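Local atomic coordinates of Rx protein (PDB entry 4M70), a protein that probably confers resistance to pathogens carrying a matching avirulence protein, acting as an NB-LRR immune receptor; this piece is its N-terminal coiled-coil domain. Residues Lys34-Ser37 / Leu38-Ile41; Ile57-Val60 / Glu61-Val65; Arg15-His18 / Gln19-Leu23; Cys26-Gln29 / Pro30-Glu33. All coordinates share one frame; numbering follows the deposited sequence.

In the fold
Followed from the N terminus, the four contacts lie in series, and because each is local none encloses a loop, nests in another or crosses it. Contact 3 occupies the later part of helix 4-24. Contact 4 starts in the connection after it and runs into helix 29-42, where contact 1 takes over directly. Contact 2 comes after unmodelled residues 44-54, near the start of helix 56-81. Contacts 3 and 4 touch through H18, M21, L28, Q29 and Y32, and L35 of contact 1 packs on I17 of contact 3, tying the first two helices together. Contact 2 stands apart, its centre about 22 Å from those of contacts 3 and 4.

Contact 1 (Lys34-Ser37 / Leu38-Ile41); sequences KLKS and LRAI
The carbonyl O of L35 receives the amide N of R39 at 2.9 Å, and CB of R39 rests beside the same oxygen, so that one acceptor is both bonded and shielded. The neighbouring links are of the same kind: K34 O takes the amide of L38, K36 O that of A40, and S37 O that of I41, the regular i to i+4 ladder of an alpha helix. At K34 O the shielding is closest. L38 sets its CG beside its own backbone N (chi1 -71°), which swings the branch back toward the preceding turn and brings CG to 3.2 Å from K34 O. From there L38 CD1 reaches alongside the aliphatic part of K34, 4.2 Å from K34 CG, the two side chains pointing the same way. This is the middle and C-terminal part of helix 29-42, the second of four helices in the coiled-coil domain, and its buried stripe faces two others: L35 packs on L13 and I17 of helix 4-24 and on L104 of helix 86-119, while L38 meets D108 of the latter. R39 serves the same seam differently. Its chain bends at the third torsion (64°), NH1 is hydrogen-bonded to T11 OG1, and the side chain also packs on Y7 and M14. NH2 approaches K36 CG obliquely at 4.1 Å. K36 runs out extended, and its NZ ends 5.5 Å from R39 NH2, a separation at which the two like charges probably repel only modestly. On the outer side A40 CB sits 3.3 Å from S37 O.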
ATOM      1  N   LYS A  34      -1.916  -5.758  -8.169  1.00 51.34           N
ATOM      2  CA  LYS A  34      -2.978  -5.998  -7.202  1.00 50.33           C
ATOM      3  C   LYS A  34      -3.890  -4.779  -7.080  1.00 51.76           C
ATOM      4  O   LYS A  34      -5.122  -4.901  -7.003  1.00 51.34           O
ATOM      5  CB  LYS A  34      -2.380  -6.355  -5.841  1.00 56.10           C
ATOM      6  CG  LYS A  34      -3.384  -6.792  -4.797  1.00 59.52           C
ATOM      7  CD  LYS A  34      -2.693  -7.106  -3.471  1.00 70.40           C
ATOM      8  CE  LYS A  34      -1.672  -8.232  -3.606  1.00 70.98           C
ATOM      9  NZ  LYS A  34      -0.978  -8.523  -2.312  1.00 73.53           N
ATOM     10  N   LEU A  35      -3.277  -3.600  -7.118  1.00 52.87           N
ATOM     11  CA  LEU A  35      -4.017  -2.349  -7.057  1.00 44.57           C
ATOM     12  C   LEU A  35      -4.905  -2.141  -8.263  1.00 51.10           C
ATOM     13  O   LEU A  35      -6.075  -1.785  -8.132  1.00 54.14           O
ATOM     14  CB  LEU A  35      -3.052  -1.169  -6.958  1.00 52.15           C
ATOM     15  CG  LEU A  35      -2.702  -0.641  -5.576  1.00 53.71           C
ATOM     16  CD1 LEU A  35      -1.780   0.545  -5.716  1.00 50.91           C
ATOM     17  CD2 LEU A  35      -3.975  -0.237  -4.863  1.00 51.52           C
ATOM     18  N   LYS A  36      -4.336  -2.387  -9.438  1.00 55.17           N
ATOM     19  CA  LYS A  36      -5.050  -2.268 -10.700  1.00 56.38           C
ATOM     20  C   LYS A  36      -6.250  -3.202 -10.704  1.00 58.18           C
ATOM     21  O   LYS A  36      -7.348  -2.818 -11.108  1.00 60.94           O
ATOM     22  CB  LYS A  36      -4.110  -2.591 -11.862  1.00 61.39           C
ATOM     23  CG  LYS A  36      -4.672  -2.287 -13.243  1.00 58.68           C
ATOM     24  CD  LYS A  36      -3.592  -2.437 -14.300  1.00 60.55           C
ATOM     25  CE  LYS A  36      -4.127  -2.168 -15.693  1.00 70.99           C
ATOM     26  NZ  LYS A  36      -3.035  -2.201 -16.711  1.00 81.84           N
ATOM     27  N   SER A  37      -6.025  -4.437 -10.270  1.00 53.93           N
ATOM     28  CA  SER A  37      -7.093  -5.429 -10.208  1.00 51.99           C
ATOM     29  C   SER A  37      -8.221  -5.017  -9.254  1.00 59.39           C
ATOM     30  O   SER A  37      -9.413  -5.124  -9.589  1.00 61.16           O
ATOM     31  CB  SER A  37      -6.516  -6.780  -9.795  1.00 49.26           C
ATOM     32  OG  SER A  37      -7.521  -7.775  -9.762  1.00 68.73           O
ATOM     33  N   LEU A  38      -7.846  -4.505  -8.082  1.00 57.77           N
ATOM     34  CA  LEU A  38      -8.844  -4.059  -7.117  1.00 53.34           C
ATOM     35  C   LEU A  38      -9.631  -2.869  -7.669  1.00 56.97           C
ATOM     36  O   LEU A  38     -10.850  -2.749  -7.452  1.00 54.67           O
ATOM     37  CB  LEU A  38      -8.173  -3.700  -5.788  1.00 51.87           C
ATOM     38  CG  LEU A  38      -7.626  -4.875  -4.971  1.00 57.73           C
ATOM     39  CD1 LEU A  38      -6.678  -4.400  -3.879  1.00 46.88           C
ATOM     40  CD2 LEU A  38      -8.767  -5.693  -4.373  1.00 49.28           C
ATOM     41  N   ARG A  39      -8.933  -2.003  -8.402  1.00 54.05           N
ATOM     42  CA  ARG A  39      -9.562  -0.826  -8.980  1.00 55.31           C
ATOM     43  C   ARG A  39     -10.563  -1.286 -10.031  1.00 60.63           C
ATOM     44  O   ARG A  39     -11.670  -0.748 -10.137  1.00 56.77           O
ATOM     45  CB  ARG A  39      -8.514   0.081  -9.628  1.00 55.31           C
ATOM     46  CG  ARG A  39      -9.076   1.394 -10.159  1.00 57.40           C
ATOM     47  CD  ARG A  39      -8.074   2.168 -11.019  1.00 54.05           C
ATOM     48  NE  ARG A  39      -7.732   1.432 -12.239  1.00 54.76           N
ATOM     49  CZ  ARG A  39      -6.908   1.872 -13.186  1.00 60.18           C
ATOM     50  NH1 ARG A  39      -6.343   3.067 -13.081  1.00 57.28           N
ATOM     51  NH2 ARG A  39      -6.666   1.124 -14.253  1.00 58.83           N
ATOM     52  N   ALA A  40     -10.154  -2.294 -10.799  1.00 56.04           N
ATOM     53  CA  ALA A  40     -11.010  -2.906 -11.805  1.00 58.31           C
ATOM     54  C   ALA A  40     -12.283  -3.432 -11.168  1.00 57.66           C
ATOM     55  O   ALA A  40     -13.370  -3.337 -11.741  1.00 65.13           O
ATOM     56  CB  ALA A  40     -10.272  -4.009 -12.549  1.00 57.70           C
ATOM     57  N   ILE A  41     -12.137  -3.984  -9.969  1.00 55.38           N
ATOM     58  CA  ILE A  41     -13.295  -4.456  -9.227  1.00 51.71           C
ATOM     59  C   ILE A  41     -14.214  -3.298  -8.857  1.00 63.36           C
ATOM     60  O   ILE A  41     -15.433  -3.406  -9.013  1.00 64.33           O
ATOM     61  CB  ILE A  41     -12.885  -5.239  -7.981  1.00 58.71           C
ATOM     62  CG1 ILE A  41     -12.383  -6.621  -8.388  1.00 58.42           C
ATOM     63  CG2 ILE A  41     -14.052  -5.389  -7.035  1.00 59.26           C
ATOM     64  CD1 ILE A  41     -11.901  -7.425  -7.231  1.00 61.57           C
TER

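Contact 2 (Ile57-Val60 / Glu61-Val65); sequences ILEV and EIVEV
E64 N gives its hydrogen to V60 O at 3.0 Å with an almost straight angle of 176°. One step earlier in each case, V63 N bonds to E59 O, I62 N to L58 O and E61 N to I57 O, and V65 N continues the series by returning to E61 O. With the backbone satisfied in this way, the side chains settle on top of its carbonyls. E61 does so most fully. Its CG turns beside its own backbone N (chi1 -57°) and comes to 3.0 Å from I57 O, and the extended chain carries the carboxylate back along the helix. There OE1 lies 3.3 Å from L58 CD2 and OE2 3.5 Å from I57 CG2, so that the two oxygens are flanked by methyl groups of successive residues; E61 also touches T110. V63 contributes CG2, 3.2 Å from E59 O. The carboxylate of E59 leads the other way, and its OE1 is hydrogen-bonded to A6 N, a backbone amide near the start of helix 4-24. Further inward, I62 packs on A6, V10 and T110, and L58 on Q113 and W114. One face of helix 56-81 thus meets the first and last helices, the packing by which a four-helix bundle of the Rx-type coiled-coil domain is held together.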
ATOM      1  N   ILE A  57     -18.765   5.984   3.040  1.00 64.04           N
ATOM      2  CA  ILE A  57     -17.824   5.833   4.141  1.00 66.20           C
ATOM      3  C   ILE A  57     -16.634   4.984   3.703  1.00 64.62           C
ATOM      4  O   ILE A  57     -15.480   5.352   3.947  1.00 67.59           O
ATOM      5  CB  ILE A  57     -18.508   5.207   5.375  1.00 66.56           C
ATOM      6  CG1 ILE A  57     -19.604   6.144   5.894  1.00 78.29           C
ATOM      7  CG2 ILE A  57     -17.499   4.945   6.475  1.00 70.96           C
ATOM      8  CD1 ILE A  57     -20.476   5.545   6.981  1.00 76.88           C
ATOM      9  N   LEU A  58     -16.913   3.869   3.032  1.00 62.14           N
ATOM     10  CA  LEU A  58     -15.848   3.019   2.505  1.00 62.44           C
ATOM     11  C   LEU A  58     -14.978   3.777   1.506  1.00 60.40           C
ATOM     12  O   LEU A  58     -13.756   3.612   1.484  1.00 58.57           O
ATOM     13  CB  LEU A  58     -16.430   1.772   1.833  1.00 62.26           C
ATOM     14  CG  LEU A  58     -17.254   0.811   2.692  1.00 60.10           C
ATOM     15  CD1 LEU A  58     -17.835  -0.293   1.836  1.00 65.27           C
ATOM     16  CD2 LEU A  58     -16.394   0.225   3.792  1.00 63.30           C
ATOM     17  N   GLU A  59     -15.610   4.608   0.682  1.00 59.20           N
ATOM     18  CA  GLU A  59     -14.879   5.389  -0.309  1.00 62.28           C
ATOM     19  C   GLU A  59     -13.947   6.380   0.385  1.00 57.84           C
ATOM     20  O   GLU A  59     -12.823   6.603  -0.064  1.00 63.23           O
ATOM     21  CB  GLU A  59     -15.837   6.087  -1.275  1.00 61.31           C
ATOM     22  CG  GLU A  59     -15.127   6.802  -2.409  1.00 60.91           C
ATOM     23  CD  GLU A  59     -16.043   7.077  -3.580  1.00 66.40           C
ATOM     24  OE1 GLU A  59     -15.533   7.278  -4.704  1.00 66.30           O
ATOM     25  OE2 GLU A  59     -17.274   7.062  -3.383  1.00 74.48           O
ATOM     26  N   VAL A  60     -14.425   6.981   1.472  1.00 57.24           N
ATOM     27  CA  VAL A  60     -13.595   7.862   2.288  1.00 62.03           C
ATOM     28  C   VAL A  60     -12.388   7.082   2.806  1.00 62.48           C
ATOM     29  O   VAL A  60     -11.244   7.553   2.726  1.00 59.39           O
ATOM     30  CB  VAL A  60     -14.389   8.452   3.481  1.00 66.40           C
ATOM     31  CG1 VAL A  60     -13.457   9.156   4.462  1.00 58.27           C
ATOM     32  CG2 VAL A  60     -15.460   9.411   2.988  1.00 60.59           C
ATOM     33  N   GLU A  61     -12.650   5.877   3.305  1.00 55.30           N
ATOM     34  CA  GLU A  61     -11.590   5.010   3.822  1.00 59.62           C
ATOM     35  C   GLU A  61     -10.502   4.726   2.773  1.00 61.12           C
ATOM     36  O   GLU A  61      -9.302   4.919   3.029  1.00 60.03           O
ATOM     37  CB  GLU A  61     -12.195   3.692   4.336  1.00 63.47           C
ATOM     38  CG  GLU A  61     -13.271   3.878   5.409  1.00 74.68           C
ATOM     39  CD  GLU A  61     -13.984   2.585   5.778  1.00 83.69           C
ATOM     40  OE1 GLU A  61     -13.711   1.542   5.142  1.00 88.06           O
ATOM     41  OE2 GLU A  61     -14.844   2.623   6.686  1.00 86.08           O
ATOM     42  N   ILE A  62     -10.935   4.314   1.581  1.00 51.48           N
ATOM     43  CA  ILE A  62     -10.015   4.026   0.486  1.00 50.61           C
ATOM     44  C   ILE A  62      -9.231   5.259   0.049  1.00 58.41           C
ATOM     45  O   ILE A  62      -8.011   5.201  -0.139  1.00 54.95           O
ATOM     46  CB  ILE A  62     -10.751   3.438  -0.738  1.00 54.38           C
ATOM     47  CG1 ILE A  62     -11.297   2.041  -0.429  1.00 50.22           C
ATOM     48  CG2 ILE A  62      -9.821   3.351  -1.932  1.00 52.51           C
ATOM     49  CD1 ILE A  62     -12.060   1.411  -1.587  1.00 53.47           C
ATOM     50  N   VAL A  63      -9.937   6.372  -0.115  1.00 51.33           N
ATOM     51  CA  VAL A  63      -9.306   7.618  -0.531  1.00 52.72           C
ATOM     52  C   VAL A  63      -8.204   8.073   0.419  1.00 52.41           C
ATOM     53  O   VAL A  63      -7.058   8.301  -0.007  1.00 55.66           O
ATOM     54  CB  VAL A  63     -10.356   8.742  -0.706  1.00 55.70           C
ATOM     55  CG1 VAL A  63      -9.698  10.120  -0.720  1.00 55.42           C
ATOM     56  CG2 VAL A  63     -11.159   8.515  -1.971  1.00 56.68           C
ATOM     57  N   GLU A  64      -8.536   8.186   1.704  1.00 54.30           N
ATOM     58  CA  GLU A  64      -7.544   8.658   2.664  1.00 57.00           C
ATOM     59  C   GLU A  64      -6.387   7.664   2.784  1.00 56.89           C
ATOM     60  O   GLU A  64      -5.222   8.078   2.814  1.00 57.60           O
ATOM     61  CB  GLU A  64      -8.165   9.018   4.017  1.00 59.07           C
ATOM     62  CG  GLU A  64      -7.159   9.757   4.901  1.00 76.36           C
ATOM     63  CD  GLU A  64      -7.779  10.457   6.102  1.00 83.11           C
ATOM     64  OE1 GLU A  64      -9.006  10.341   6.312  1.00 82.31           O
ATOM     65  OE2 GLU A  64      -7.028  11.162   6.813  1.00 78.91           O
ATOM     66  N   VAL A  65      -6.698   6.370   2.876  1.00 54.31           N
ATOM     67  CA  VAL A  65      -5.638   5.360   2.949  1.00 52.96           C
ATOM     68  C   VAL A  65      -4.673   5.456   1.760  1.00 52.29           C
ATOM     69  O   VAL A  65      -3.446   5.449   1.932  1.00 57.66           O
ATOM     70  CB  VAL A  65      -6.207   3.921   3.046  1.00 57.55           C
ATOM     71  CG1 VAL A  65      -5.134   2.886   2.744  1.00 55.50           C
ATOM     72  CG2 VAL A  65      -6.820   3.678   4.418  1.00 55.47           C
TER

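Contact 3 (Arg15-His18 / Gln19-Leu23); sequences RTIH and QSMEL
M21 SD meets H18 at the edge of the imidazole, 3.4 Å from CD2, a Met-aromatic contact in which the sulfur stands 4.5 Å from the ring centroid and 78° off its normal. It belongs to helix 4-24, the first helix of the four-helix coiled-coil domain, on the side turned toward helix 29-42. There the packing is dense. H18 and M21 run side by side in the same direction, and the ring is probably held by more than the sulfur: NE2 is hydrogen-bonded to Q29, and the ring of Y32 stacks on it. I17, buried beside them, packs against L28, F31 and L35. Polar groups on the adjoining face are also taken up, T16 OG1 by E70 and S20 OG by S77, both of helix 56-81. The backbone joins all this through i to i+4 bonds, T16 O to S20 N at 2.9 Å among them. Away from this side the contact is looser. R15, Q19 and E22 are exposed, and across the two segments they offer little beyond the helix's own carbonyls: Q19 CG lies 3.3 Å from R15 O, and E22 CG is likewise 3.3 Å from H18 O. M21 instead finds side chains to touch. With its CG beside the backbone N (chi1 -74°) and the next torsion extended, SD reaches H18 CD2 and lies 4.2 Å from I17 CG2; the bend at the third torsion turns only the methyl CE, which rests against Q29 OE1.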
ATOM      1  N   ARG A  15       0.268   5.205 -10.003  1.00 49.29           N
ATOM      2  CA  ARG A  15       1.238   6.101 -10.632  1.00 49.98           C
ATOM      3  C   ARG A  15       2.428   6.400  -9.704  1.00 50.37           C
ATOM      4  O   ARG A  15       3.588   6.433 -10.140  1.00 54.06           O
ATOM      5  CB  ARG A  15       0.535   7.389 -11.069  1.00 56.18           C
ATOM      6  CG  ARG A  15       1.151   8.094 -12.263  1.00 63.43           C
ATOM      7  CD  ARG A  15       0.140   9.039 -12.898  1.00 66.72           C
ATOM      8  NE  ARG A  15      -0.537   9.848 -11.889  1.00 71.55           N
ATOM      9  CZ  ARG A  15      -1.851  10.053 -11.840  1.00 68.93           C
ATOM     10  NH1 ARG A  15      -2.651   9.514 -12.752  1.00 63.45           N
ATOM     11  NH2 ARG A  15      -2.364  10.806 -10.877  1.00 71.97           N
ATOM     12  N   THR A  16       2.130   6.606  -8.422  1.00 51.50           N
ATOM     13  CA  THR A  16       3.153   6.881  -7.416  1.00 48.96           C
ATOM     14  C   THR A  16       4.088   5.690  -7.249  1.00 53.92           C
ATOM     15  O   THR A  16       5.313   5.838  -7.150  1.00 48.90           O
ATOM     16  CB  THR A  16       2.512   7.226  -6.057  1.00 51.65           C
ATOM     17  OG1 THR A  16       1.750   8.435  -6.178  1.00 60.39           O
ATOM     18  CG2 THR A  16       3.575   7.396  -4.977  1.00 45.33           C
ATOM     19  N   ILE A  17       3.498   4.500  -7.251  1.00 54.43           N
ATOM     20  CA  ILE A  17       4.269   3.274  -7.146  1.00 50.21           C
ATOM     21  C   ILE A  17       5.214   3.138  -8.334  1.00 53.47           C
ATOM     22  O   ILE A  17       6.392   2.822  -8.157  1.00 54.85           O
ATOM     23  CB  ILE A  17       3.353   2.043  -7.029  1.00 53.13           C
ATOM     24  CG1 ILE A  17       2.799   1.938  -5.607  1.00 45.77           C
ATOM     25  CG2 ILE A  17       4.108   0.772  -7.377  1.00 52.88           C
ATOM     26  CD1 ILE A  17       1.715   0.896  -5.448  1.00 47.52           C
ATOM     27  N   HIS A  18       4.716   3.391  -9.542  1.00 48.67           N
ATOM     28  CA  HIS A  18       5.602   3.358 -10.706  1.00 55.91           C
ATOM     29  C   HIS A  18       6.727   4.403 -10.645  1.00 59.95           C
ATOM     30  O   HIS A  18       7.861   4.113 -11.048  1.00 56.43           O
ATOM     31  CB  HIS A  18       4.813   3.458 -12.013  1.00 59.09           C
ATOM     32  CG  HIS A  18       4.444   2.122 -12.583  1.00 62.01           C
ATOM     33  ND1 HIS A  18       3.751   1.977 -13.767  1.00 62.48           N
ATOM     34  CD2 HIS A  18       4.668   0.869 -12.124  1.00 60.71           C
ATOM     35  CE1 HIS A  18       3.573   0.691 -14.015  1.00 65.81           C
ATOM     36  NE2 HIS A  18       4.116  -0.003 -13.032  1.00 61.47           N
ATOM     37  N   GLN A  19       6.426   5.608 -10.154  1.00 53.62           N
ATOM     38  CA  GLN A  19       7.467   6.625  -9.974  1.00 54.78           C
ATOM     39  C   GLN A  19       8.548   6.144  -9.000  1.00 55.44           C
ATOM     40  O   GLN A  19       9.756   6.326  -9.238  1.00 53.76           O
ATOM     41  CB  GLN A  19       6.861   7.947  -9.500  1.00 48.23           C
ATOM     42  CG  GLN A  19       6.012   8.654 -10.554  1.00 53.29           C
ATOM     43  CD  GLN A  19       5.313   9.890 -10.013  1.00 60.82           C
ATOM     44  OE1 GLN A  19       5.027   9.985  -8.817  1.00 58.40           O
ATOM     45  NE2 GLN A  19       5.042  10.848 -10.891  1.00 61.50           N
ATOM     46  N   SER A  20       8.103   5.521  -7.910  1.00 46.62           N
ATOM     47  CA  SER A  20       9.022   4.950  -6.936  1.00 56.09           C
ATOM     48  C   SER A  20       9.856   3.843  -7.570  1.00 58.26           C
ATOM     49  O   SER A  20      11.035   3.720  -7.273  1.00 60.74           O
ATOM     50  CB  SER A  20       8.268   4.411  -5.719  1.00 59.85           C
ATOM     51  OG  SER A  20       9.162   3.886  -4.747  1.00 55.88           O
ATOM     52  N   MET A  21       9.242   3.040  -8.437  1.00 59.54           N
ATOM     53  CA  MET A  21       9.964   1.966  -9.123  1.00 62.73           C
ATOM     54  C   MET A  21      11.054   2.531 -10.018  1.00 68.81           C
ATOM     55  O   MET A  21      12.185   2.045 -10.023  1.00 63.72           O
ATOM     56  CB  MET A  21       9.020   1.085  -9.951  1.00 54.51           C
ATOM     57  CG  MET A  21       8.148   0.150  -9.132  1.00 56.81           C
ATOM     58  SD  MET A  21       6.904  -0.740 -10.101  1.00 70.13           S
ATOM     59  CE  MET A  21       7.939  -1.678 -11.235  1.00 60.62           C
ATOM     60  N   GLU A  22      10.700   3.568 -10.772  1.00 60.92           N
ATOM     61  CA  GLU A  22      11.650   4.232 -11.653  1.00 63.91           C
ATOM     62  C   GLU A  22      12.826   4.795 -10.870  1.00 67.16           C
ATOM     63  O   GLU A  22      13.974   4.707 -11.311  1.00 70.42           O
ATOM     64  CB  GLU A  22      10.967   5.353 -12.433  1.00 66.69           C
ATOM     65  CG  GLU A  22       9.978   4.878 -13.483  1.00 71.82           C
ATOM     66  CD  GLU A  22       9.383   6.025 -14.279  1.00 85.70           C
ATOM     67  OE1 GLU A  22       9.935   7.147 -14.216  1.00 84.88           O
ATOM     68  OE2 GLU A  22       8.358   5.808 -14.959  1.00 86.67           O
ATOM     69  N   LEU A  23      12.545   5.376  -9.707  1.00 63.18           N
ATOM     70  CA  LEU A  23      13.617   5.984  -8.925  1.00 62.87           C
ATOM     71  C   LEU A  23      14.476   4.976  -8.162  1.00 62.03           C
ATOM     72  O   LEU A  23      15.704   5.088  -8.131  1.00 66.61           O
ATOM     73  CB  LEU A  23      13.059   7.014  -7.946  1.00 51.90           C
ATOM     74  CG  LEU A  23      14.191   7.718  -7.200  1.00 63.64           C
ATOM     75  CD1 LEU A  23      15.085   8.461  -8.197  1.00 60.82           C
ATOM     76  CD2 LEU A  23      13.665   8.655  -6.121  1.00 61.57           C
TER

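Contact 4 (Cys26-Gln29 / Pro30-Glu33); sequences CDLQ and PFYE
Q29 NE2 bonds to OE2 of E33, one helical turn ahead, at 3.1 Å with an angle of 147°, a side-chain link laid over the backbone bond that joins the same two residues. The oxygen is approached on its anti side, somewhat out of the carboxylate plane, while E33 OE2 lies close to the plane of the amide. With CG of Q29 anti to the backbone N, a bend at the second torsion (65°) lays the amide beside Y32, NE2 facing E33. Its other end, OE1, is hydrogen-bonded to H18 of helix 4-24, so both ends of the group are held and its rotation is probably fixed. Y32 lies alongside: its CD1 is 3.2 Å from Q29 NE2, with amide and ring planes 37° apart. Below this polar layer, L28 O accepts the amide of Y32 at 3.1 Å and Q29 O that of E33 at 2.9 Å. P30, which has no amide hydrogen to offer, falls in the first turn, where none is required, and its CD sits 3.7 Å from D27 OD1. On the buried side L28 CD2 touches F31 CD1 at 4.0 Å, with F97 and L104 of helix 86-119 beyond. An inverse gamma turn at D27 kinks the connection, and a proline in the first turn follows, at the start of helix 29-42, in the bend of the antiparallel helical hairpin it forms with helix 4-24.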
ATOM      1  N   CYS A  26      13.077  -0.751  -7.079  1.00 63.57           N
ATOM      2  CA  CYS A  26      12.402  -1.758  -6.267  1.00 63.69           C
ATOM      3  C   CYS A  26      11.369  -2.526  -7.070  1.00 67.09           C
ATOM      4  O   CYS A  26      10.790  -2.004  -8.028  1.00 64.28           O
ATOM      5  CB  CYS A  26      11.714  -1.120  -5.056  1.00 61.54           C
ATOM      6  SG  CYS A  26      12.801  -0.395  -3.815  1.00 74.98           S
ATOM      7  N   ASP A  27      11.141  -3.771  -6.662  1.00 62.39           N
ATOM      8  CA  ASP A  27      10.172  -4.620  -7.329  1.00 61.02           C
ATOM      9  C   ASP A  27       8.820  -4.379  -6.690  1.00 63.17           C
ATOM     10  O   ASP A  27       8.448  -5.039  -5.720  1.00 64.03           O
ATOM     11  CB  ASP A  27      10.569  -6.091  -7.185  1.00 70.28           C
ATOM     12  CG  ASP A  27       9.614  -7.027  -7.892  1.00 73.96           C
ATOM     13  OD1 ASP A  27       9.026  -6.624  -8.919  1.00 80.54           O
ATOM     14  OD2 ASP A  27       9.438  -8.163  -7.405  1.00 76.14           O
ATOM     15  N   LEU A  28       8.093  -3.407  -7.229  1.00 62.02           N
ATOM     16  CA  LEU A  28       6.805  -3.030  -6.671  1.00 58.35           C
ATOM     17  C   LEU A  28       5.661  -3.383  -7.621  1.00 55.67           C
ATOM     18  O   LEU A  28       4.494  -3.144  -7.310  1.00 56.74           O
ATOM     19  CB  LEU A  28       6.798  -1.530  -6.368  1.00 48.15           C
ATOM     20  CG  LEU A  28       7.973  -1.041  -5.510  1.00 54.47           C
ATOM     21  CD1 LEU A  28       7.939   0.477  -5.293  1.00 48.75           C
ATOM     22  CD2 LEU A  28       7.988  -1.760  -4.174  1.00 50.40           C
ATOM     23  N   GLN A  29       5.998  -3.954  -8.773  1.00 61.03           N
ATOM     24  CA  GLN A  29       4.989  -4.317  -9.769  1.00 61.71           C
ATOM     25  C   GLN A  29       3.860  -5.231  -9.250  1.00 59.77           C
ATOM     26  O   GLN A  29       2.721  -5.087  -9.687  1.00 63.97           O
ATOM     27  CB  GLN A  29       5.630  -4.883 -11.043  1.00 65.10           C
ATOM     28  CG  GLN A  29       4.667  -5.001 -12.230  1.00 62.97           C
ATOM     29  CD  GLN A  29       4.159  -3.656 -12.735  1.00 73.24           C
ATOM     30  OE1 GLN A  29       4.767  -2.611 -12.495  1.00 67.96           O
ATOM     31  NE2 GLN A  29       3.029  -3.680 -13.436  1.00 69.68           N
ATOM     32  N   PRO A  30       4.164  -6.184  -8.343  1.00 63.56           N
ATOM     33  CA  PRO A  30       3.038  -6.954  -7.794  1.00 62.84           C
ATOM     34  C   PRO A  30       2.008  -6.083  -7.073  1.00 59.00           C
ATOM     35  O   PRO A  30       0.800  -6.323  -7.211  1.00 57.60           O
ATOM     36  CB  PRO A  30       3.715  -7.902  -6.792  1.00 56.37           C
ATOM     37  CG  PRO A  30       5.089  -7.338  -6.567  1.00 65.92           C
ATOM     38  CD  PRO A  30       5.453  -6.729  -7.877  1.00 67.05           C
ATOM     39  N   PHE A  31       2.478  -5.081  -6.332  1.00 63.35           N
ATOM     40  CA  PHE A  31       1.579  -4.142  -5.671  1.00 53.53           C
ATOM     41  C   PHE A  31       0.748  -3.404  -6.708  1.00 50.51           C
ATOM     42  O   PHE A  31      -0.463  -3.250  -6.553  1.00 57.57           O
ATOM     43  CB  PHE A  31       2.357  -3.118  -4.842  1.00 50.95           C
ATOM     44  CG  PHE A  31       3.113  -3.703  -3.683  1.00 57.13           C
ATOM     45  CD1 PHE A  31       4.497  -3.721  -3.681  1.00 56.34           C
ATOM     46  CD2 PHE A  31       2.438  -4.227  -2.592  1.00 52.97           C
ATOM     47  CE1 PHE A  31       5.195  -4.247  -2.608  1.00 57.21           C
ATOM     48  CE2 PHE A  31       3.125  -4.752  -1.516  1.00 54.20           C
ATOM     49  CZ  PHE A  31       4.507  -4.764  -1.524  1.00 53.59           C
ATOM     50  N   TYR A  32       1.414  -2.957  -7.764  1.00 48.45           N
ATOM     51  CA  TYR A  32       0.768  -2.242  -8.859  1.00 52.25           C
ATOM     52  C   TYR A  32      -0.351  -3.094  -9.469  1.00 59.55           C
ATOM     53  O   TYR A  32      -1.464  -2.611  -9.668  1.00 56.95           O
ATOM     54  CB  TYR A  32       1.820  -1.878  -9.909  1.00 47.17           C
ATOM     55  CG  TYR A  32       1.331  -1.009 -11.040  1.00 57.95           C
ATOM     56  CD1 TYR A  32       0.882  -1.567 -12.228  1.00 59.06           C
ATOM     57  CD2 TYR A  32       1.344   0.378 -10.928  1.00 52.94           C
ATOM     58  CE1 TYR A  32       0.442  -0.769 -13.271  1.00 62.91           C
ATOM     59  CE2 TYR A  32       0.908   1.181 -11.961  1.00 55.61           C
ATOM     60  CZ  TYR A  32       0.457   0.604 -13.130  1.00 61.23           C
ATOM     61  OH  TYR A  32       0.024   1.406 -14.165  1.00 61.35           O
ATOM     62  N   GLU A  33      -0.053  -4.358  -9.755  1.00 59.93           N
ATOM     63  CA  GLU A  33      -1.022  -5.265 -10.371  1.00 53.85           C
ATOM     64  C   GLU A  33      -2.203  -5.558  -9.451  1.00 53.42           C
ATOM     65  O   GLU A  33      -3.356  -5.599  -9.896  1.00 58.80           O
ATOM     66  CB  GLU A  33      -0.351  -6.581 -10.776  1.00 58.23           C
ATOM     67  CG  GLU A  33       0.657  -6.461 -11.913  1.00 62.42           C
ATOM     68  CD  GLU A  33      -0.002  -6.110 -13.237  1.00 74.80           C
ATOM     69  OE1 GLU A  33      -1.210  -6.395 -13.396  1.00 79.73           O
ATOM     70  OE2 GLU A  33       0.689  -5.565 -14.125  1.00 78.07           O
TER